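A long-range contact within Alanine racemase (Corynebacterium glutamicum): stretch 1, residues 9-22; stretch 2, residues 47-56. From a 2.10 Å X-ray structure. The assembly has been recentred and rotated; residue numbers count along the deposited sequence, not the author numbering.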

# COMPACT_ATOMS: atom_id res chain seq x y z
N ASP B 9 -11.26 -1.04 -15.53
CA ASP B 9 -12.10 -1.38 -16.68
C ASP B 9 -12.44 -2.87 -16.63
O ASP B 9 -11.62 -3.71 -17.00
CB ASP B 9 -11.35 -1.06 -17.97
CG ASP B 9 -12.18 -1.33 -19.21
OD1 ASP B 9 -13.23 -1.99 -19.10
OD2 ASP B 9 -11.77 -0.88 -20.30
N LEU B 10 -13.65 -3.19 -16.19
CA LEU B 10 -14.08 -4.58 -16.10
C LEU B 10 -14.25 -5.25 -17.46
O LEU B 10 -13.99 -6.45 -17.60
CB LEU B 10 -15.39 -4.67 -15.29
CG LEU B 10 -15.21 -4.28 -13.82
CD1 LEU B 10 -16.55 -4.35 -13.07
CD2 LEU B 10 -14.19 -5.20 -13.18
N ASP B 11 -14.69 -4.50 -18.47
CA ASP B 11 -14.86 -5.07 -19.80
C ASP B 11 -13.51 -5.55 -20.31
O ASP B 11 -13.41 -6.57 -21.00
CB ASP B 11 -15.42 -4.04 -20.79
CG ASP B 11 -16.88 -3.73 -20.54
OD1 ASP B 11 -17.66 -4.67 -20.28
OD2 ASP B 11 -17.25 -2.54 -20.62
N ALA B 12 -12.46 -4.80 -19.98
CA ALA B 12 -11.11 -5.16 -20.39
C ALA B 12 -10.76 -6.51 -19.76
O ALA B 12 -10.13 -7.36 -20.39
CB ALA B 12 -10.12 -4.10 -19.95
N ILE B 13 -11.19 -6.69 -18.51
CA ILE B 13 -10.93 -7.94 -17.79
C ILE B 13 -11.68 -9.11 -18.45
O ILE B 13 -11.13 -10.20 -18.62
CB ILE B 13 -11.35 -7.82 -16.30
CG1 ILE B 13 -10.38 -6.86 -15.59
CG2 ILE B 13 -11.34 -9.19 -15.63
CD1 ILE B 13 -10.67 -6.66 -14.12
N ALA B 14 -12.94 -8.88 -18.81
CA ALA B 14 -13.72 -9.93 -19.46
C ALA B 14 -13.02 -10.30 -20.77
O ALA B 14 -12.85 -11.47 -21.09
CB ALA B 14 -15.12 -9.43 -19.73
N HIS B 15 -12.61 -9.28 -21.52
CA HIS B 15 -11.92 -9.48 -22.79
C HIS B 15 -10.68 -10.35 -22.56
O HIS B 15 -10.49 -11.36 -23.24
CB HIS B 15 -11.48 -8.13 -23.37
CG HIS B 15 -10.52 -8.25 -24.50
ND1 HIS B 15 -10.91 -8.61 -25.78
CD2 HIS B 15 -9.17 -8.10 -24.55
CE1 HIS B 15 -9.85 -8.67 -26.56
NE2 HIS B 15 -8.78 -8.37 -25.84
N ASN B 16 -9.85 -9.94 -21.61
CA ASN B 16 -8.64 -10.66 -21.28
C ASN B 16 -8.97 -12.10 -20.91
O ASN B 16 -8.25 -13.03 -21.30
CB ASN B 16 -7.93 -9.98 -20.09
CG ASN B 16 -7.43 -8.59 -20.44
OD1 ASN B 16 -7.21 -7.76 -19.55
ND2 ASN B 16 -7.23 -8.33 -21.72
N THR B 17 -10.06 -12.28 -20.18
CA THR B 17 -10.48 -13.62 -19.77
C THR B 17 -10.82 -14.47 -20.99
O THR B 17 -10.43 -15.63 -21.06
CB THR B 17 -11.70 -13.56 -18.84
OG1 THR B 17 -11.36 -12.85 -17.64
CG2 THR B 17 -12.15 -14.97 -18.46
N ARG B 18 -11.53 -13.88 -21.95
CA ARG B 18 -11.90 -14.58 -23.18
C ARG B 18 -10.66 -14.95 -23.99
O ARG B 18 -10.55 -16.06 -24.52
CB ARG B 18 -12.84 -13.72 -24.03
CG ARG B 18 -14.23 -13.54 -23.45
CD ARG B 18 -15.06 -12.56 -24.28
NE ARG B 18 -15.18 -12.95 -25.68
CZ ARG B 18 -15.85 -12.26 -26.60
NH1 ARG B 18 -16.46 -11.13 -26.28
NH2 ARG B 18 -15.90 -12.70 -27.86
N VAL B 19 -9.72 -14.01 -24.09
CA VAL B 19 -8.49 -14.25 -24.83
C VAL B 19 -7.64 -15.36 -24.20
O VAL B 19 -6.97 -16.12 -24.89
CB VAL B 19 -7.63 -12.97 -24.92
CG1 VAL B 19 -6.24 -13.31 -25.46
CG2 VAL B 19 -8.30 -11.95 -25.81
N LEU B 20 -7.67 -15.43 -22.87
CA LEU B 20 -6.90 -16.46 -22.18
C LEU B 20 -7.61 -17.80 -22.29
O LEU B 20 -6.97 -18.85 -22.41
CB LEU B 20 -6.71 -16.08 -20.71
CG LEU B 20 -5.87 -14.83 -20.44
CD1 LEU B 20 -5.74 -14.62 -18.94
CD2 LEU B 20 -4.49 -14.99 -21.06
N LYS B 21 -8.94 -17.78 -22.27
CA LYS B 21 -9.72 -19.00 -22.37
C LYS B 21 -9.47 -19.62 -23.75
O LYS B 21 -9.23 -20.82 -23.86
CB LYS B 21 -11.21 -18.71 -22.18
CG LYS B 21 -12.06 -19.95 -21.93
CD LYS B 21 -11.57 -20.69 -20.68
CE LYS B 21 -12.29 -22.01 -20.49
NZ LYS B 21 -13.74 -21.83 -20.22
N GLN B 22 -9.51 -18.81 -24.80
CA GLN B 22 -9.27 -19.33 -26.13
C GLN B 22 -7.87 -19.94 -26.22
O GLN B 22 -7.69 -21.02 -26.77
CB GLN B 22 -9.41 -18.22 -27.18
CG GLN B 22 -9.31 -18.73 -28.62
CD GLN B 22 -10.41 -19.72 -28.96
OE1 GLN B 22 -10.37 -20.38 -30.01
NE2 GLN B 22 -11.41 -19.83 -28.09
N PRO B 47 -15.85 -12.06 -10.07
CA PRO B 47 -17.12 -12.46 -10.68
C PRO B 47 -17.12 -12.28 -12.20
O PRO B 47 -17.70 -13.07 -12.94
CB PRO B 47 -18.13 -11.54 -9.99
CG PRO B 47 -17.53 -11.33 -8.66
CD PRO B 47 -16.07 -11.10 -8.99
N VAL B 48 -16.44 -11.24 -12.67
CA VAL B 48 -16.38 -11.01 -14.11
C VAL B 48 -15.56 -12.11 -14.76
O VAL B 48 -15.94 -12.66 -15.79
CB VAL B 48 -15.75 -9.64 -14.42
CG1 VAL B 48 -15.46 -9.54 -15.91
CG2 VAL B 48 -16.71 -8.53 -13.99
N ILE B 49 -14.44 -12.45 -14.13
CA ILE B 49 -13.59 -13.50 -14.66
C ILE B 49 -14.33 -14.83 -14.66
O ILE B 49 -14.17 -15.65 -15.56
CB ILE B 49 -12.30 -13.64 -13.84
CG1 ILE B 49 -11.41 -12.41 -14.06
CG2 ILE B 49 -11.57 -14.91 -14.21
CD1 ILE B 49 -10.11 -12.45 -13.33
N ALA B 50 -15.16 -15.03 -13.63
CA ALA B 50 -15.92 -16.27 -13.51
C ALA B 50 -16.96 -16.36 -14.63
O ALA B 50 -17.14 -17.41 -15.24
CB ALA B 50 -16.61 -16.33 -12.15
N ALA B 51 -17.62 -15.24 -14.88
CA ALA B 51 -18.66 -15.17 -15.90
C ALA B 51 -18.13 -15.30 -17.32
O ALA B 51 -18.90 -15.37 -18.27
CB ALA B 51 -19.44 -13.87 -15.75
N HIS B 52 -16.80 -15.34 -17.48
CA HIS B 52 -16.25 -15.48 -18.82
C HIS B 52 -15.38 -16.69 -19.10
O HIS B 52 -14.55 -16.66 -20.01
CB HIS B 52 -15.53 -14.19 -19.24
CG HIS B 52 -16.47 -13.06 -19.52
ND1 HIS B 52 -16.93 -12.21 -18.54
CD2 HIS B 52 -17.12 -12.71 -20.65
CE1 HIS B 52 -17.82 -11.39 -19.05
NE2 HIS B 52 -17.96 -11.67 -20.33
N GLY B 53 -15.54 -17.75 -18.32
CA GLY B 53 -14.77 -18.94 -18.60
C GLY B 53 -13.84 -19.53 -17.55
O GLY B 53 -13.50 -20.71 -17.66
N ALA B 54 -13.44 -18.76 -16.55
CA ALA B 54 -12.54 -19.29 -15.53
C ALA B 54 -13.05 -20.61 -14.96
O ALA B 54 -14.21 -20.71 -14.55
CB ALA B 54 -12.34 -18.27 -14.41
N ASP B 55 -12.19 -21.61 -14.93
CA ASP B 55 -12.54 -22.92 -14.40
C ASP B 55 -12.22 -23.00 -12.92
O ASP B 55 -12.76 -23.84 -12.19
CB ASP B 55 -11.75 -24.00 -15.14
CG ASP B 55 -12.12 -24.07 -16.60
OD1 ASP B 55 -13.26 -24.46 -16.89
OD2 ASP B 55 -11.27 -23.73 -17.45
N ALA B 56 -11.34 -22.12 -12.47
CA ALA B 56 -10.93 -22.11 -11.07
C ALA B 56 -10.21 -20.81 -10.73
O ALA B 56 -9.95 -19.99 -11.61
CB ALA B 56 -10.01 -23.30 -10.81

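A helix and the end of a second helix, with the turn that follows it, pack through a mixed contact, apolar at one end and polar at the other, with a single lysine-to-carbonyl hydrogen bond across it. The first helix begins at Leu 10 and runs on beyond Gln 22; Asp 9 caps its start, its OD1 accepting from Ala 12 N at 3.0 Å. The two backbones draw near at two points one helical turn apart on the first helix: CA of Thr 17 lies 6.0 Å from CA of Ile 49, and CA of Lys 21 lies 6.3 Å from CA of Gly 53. Together the stretches bury 504 Å².

At the apolar end, Val 48 points toward the first helix and meets three residues: its CG2 is 4.3 Å from Leu 10 CD2, and its CG1 is 4.1 Å from Ile 13 CG2 and 3.8 Å from Ala 14 CB. Ile 13 CG2 also packs 3.6 Å from Ile 49 CG1. Ala 14 CB sits over one face of the His 52 ring, 3.5 Å from the ring centroid, a CH-pi contact. The ring is steadied from its own stretch, where His 52 ND1 donates to Val 48 O at 3.0 Å.

Thr 17 reaches across with both branches: CG2 is 3.3 Å from His 52 O, and OG1 is 3.6 Å from Ile 49 CG1. Thr 17 OG1 also donates to Ile 13 O at 2.8 Å within its own helix. A type I turn from Ala 50 to Gly 53 carries the chain past Lys 21. Gly 53 has a positive phi of 121°, and a CB there would jam against the preceding carbonyl and crowd Lys 21 CG. Lys 21 NZ donates to Gly 53 O at 2.8 Å. Asp 55 OD2, 4.2 Å from Lys 21 NZ, adds opposite charge nearby but lies beyond salt-bridge range.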